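Local coordinates for tannase (Fusobacterium nucleatum subsp. nucleatum ATCC 25586, PDB 6YQ4), which probably hydrolyses the galloyl ester bonds of gallotannins, as a tannase of the alpha/beta-hydrolase superfamily that also binds a magnesium ion, at residues A[280-285]-A[459-464]. Residues are numbered along the deposited sequence; the frame is centred on the assembly and turned at random.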
loop_
_atom_site.group_PDB
_atom_site.type_symbol
_atom_site.label_atom_id
_atom_site.label_comp_id
_atom_site.label_asym_id
_atom_site.label_seq_id
_atom_site.Cartn_x
_atom_site.Cartn_y
_atom_site.Cartn_z
ATOM N N LYS A 280 -14.397 11.790 -12.693
ATOM C CA LYS A 280 -14.027 12.912 -13.568
ATOM C C LYS A 280 -12.518 13.143 -13.536
ATOM O O LYS A 280 -12.022 14.233 -13.235
ATOM C CB LYS A 280 -14.803 14.176 -13.199
ATOM C CG LYS A 280 -16.284 13.894 -13.125
ATOM C CD LYS A 280 -17.124 15.146 -13.143
ATOM C CE LYS A 280 -18.596 14.788 -13.019
ATOM N NZ LYS A 280 -18.996 13.730 -13.998
ATOM N N LEU A 281 -11.792 12.069 -13.822
ATOM C CA LEU A 281 -10.346 12.095 -13.904
ATOM C C LEU A 281 -9.919 12.607 -15.277
ATOM O O LEU A 281 -10.494 12.238 -16.309
ATOM C CB LEU A 281 -9.794 10.687 -13.658
ATOM C CG LEU A 281 -10.015 10.087 -12.258
ATOM C CD1 LEU A 281 -9.304 8.813 -12.146
ATOM C CD2 LEU A 281 -9.536 11.037 -11.174
ATOM N N THR A 282 -8.923 13.477 -15.286
ATOM C CA THR A 282 -8.358 14.008 -16.515
ATOM C C THR A 282 -6.896 13.612 -16.607
ATOM O O THR A 282 -6.195 13.534 -15.591
ATOM C CB THR A 282 -8.460 15.525 -16.564
ATOM O OG1 THR A 282 -7.785 16.054 -15.423
ATOM C CG2 THR A 282 -9.920 15.986 -16.561
ATOM N N ASP A 283 -6.436 13.360 -17.827
ATOM C CA ASP A 283 -5.015 13.092 -18.007
ATOM C C ASP A 283 -4.202 14.391 -18.001
ATOM O O ASP A 283 -4.700 15.442 -17.602
ATOM C CB ASP A 283 -4.780 12.318 -19.306
ATOM C CG ASP A 283 -5.141 13.124 -20.553
ATOM O OD1 ASP A 283 -5.412 14.348 -20.449
ATOM O OD2 ASP A 283 -5.157 12.511 -21.649
ATOM N N ASP A 284 -2.954 14.312 -18.465
ATOM C CA ASP A 284 -2.051 15.456 -18.490
ATOM C C ASP A 284 -2.594 16.618 -19.302
ATOM O O ASP A 284 -2.263 17.779 -19.028
ATOM C CB ASP A 284 -0.724 15.025 -19.089
ATOM C CG ASP A 284 0.353 14.990 -18.089
ATOM O OD1 ASP A 284 0.043 15.286 -16.917
ATOM O OD2 ASP A 284 1.498 14.686 -18.480
ATOM N N GLY A 285 -3.378 16.333 -20.320
ATOM C CA GLY A 285 -3.847 17.379 -21.193
ATOM C C GLY A 285 -5.157 18.004 -20.789
ATOM O O GLY A 285 -5.663 18.858 -21.527
ATOM N N LEU A 459 -4.346 12.200 -7.586
ATOM C CA LEU A 459 -3.345 13.071 -6.970
ATOM C C LEU A 459 -2.828 14.129 -7.954
ATOM O O LEU A 459 -2.630 15.293 -7.585
ATOM C CB LEU A 459 -2.193 12.235 -6.429
ATOM C CG LEU A 459 -2.487 11.267 -5.302
ATOM C CD1 LEU A 459 -1.494 10.103 -5.305
ATOM C CD2 LEU A 459 -2.430 12.008 -3.983
ATOM N N LYS A 460 -2.575 13.740 -9.201
ATOM C CA LYS A 460 -2.165 14.719 -10.203
ATOM C C LYS A 460 -3.238 15.776 -10.417
ATOM O O LYS A 460 -2.935 16.978 -10.521
ATOM C CB LYS A 460 -1.854 14.010 -11.522
ATOM C CG LYS A 460 -0.680 13.069 -11.438
ATOM C CD LYS A 460 -0.427 12.424 -12.772
ATOM C CE LYS A 460 0.428 13.304 -13.672
ATOM N NZ LYS A 460 1.735 12.629 -13.858
ATOM N N ASN A 461 -4.504 15.345 -10.498
ATOM C CA ASN A 461 -5.587 16.288 -10.762
ATOM C C ASN A 461 -5.741 17.285 -9.624
ATOM O O ASN A 461 -6.321 18.360 -9.830
ATOM C CB ASN A 461 -6.895 15.535 -11.003
ATOM C CG ASN A 461 -6.922 14.799 -12.349
ATOM O OD1 ASN A 461 -7.840 14.044 -12.621
ATOM N ND2 ASN A 461 -5.922 15.039 -13.195
ATOM N N SER A 462 -5.222 16.941 -8.442
ATOM C CA SER A 462 -5.253 17.763 -7.245
ATOM C C SER A 462 -3.959 18.528 -7.009
ATOM O O SER A 462 -3.809 19.142 -5.948
ATOM C CB SER A 462 -5.573 16.921 -6.004
ATOM O OG SER A 462 -6.629 16.003 -6.240
ATOM N N GLY A 463 -3.034 18.535 -7.964
ATOM C CA GLY A 463 -1.902 19.426 -7.863
ATOM C C GLY A 463 -0.702 18.888 -7.121
ATOM O O GLY A 463 0.195 19.673 -6.775
ATOM N N LYS A 464 -0.639 17.584 -6.882
ATOM C CA LYS A 464 0.475 16.977 -6.167
ATOM C C LYS A 464 1.469 16.412 -7.169
ATOM O O LYS A 464 1.119 16.096 -8.306
ATOM C CB LYS A 464 -0.009 15.872 -5.217
ATOM C CG LYS A 464 -1.290 16.197 -4.443
ATOM C CD LYS A 464 -1.091 17.380 -3.502
ATOM C CE LYS A 464 -2.395 18.174 -3.343
ATOM N NZ LYS A 464 -2.280 19.531 -2.641
#
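In this alpha/beta-hydrolase fold, the C-terminal end of helix 450-461, which leads into the edge strand 465-469, meets the loop that follows helix 259-279: the side-chain amide of N461 forms two hydrogen bonds with the backbone of T282. OD1 of N461 accepts from T282 N at 2.9 Å with an N-H...O angle of 170°, while ND2 of N461 donates to T282 O at 2.8 Å and 167°. Both are nearly straight at the hydrogen, though each donor is tilted from its acceptor's carbonyl plane. T282 N can only donate and T282 O only accept, so the pair settles which end of the amide is OD1 and which ND2. T282 OG1 comes 3.1 Å from ND2 of N461, but at an angle too poor for a hydrogen bond. The preceding residue, L281, is buried, its side chain on I454 and L457 of the same helix, and its CD2 touches OD1 of N461 at 3.7 Å. The helix closes in a Schellman motif, with G463 at positive phi, G463 N bonded to K460 O and K464 N to L459 O. At the exposed margin, D284 OD1 meets K460 CE at 3.8 Å but stays 4.4 Å from K460 NZ, beyond salt-bridge range.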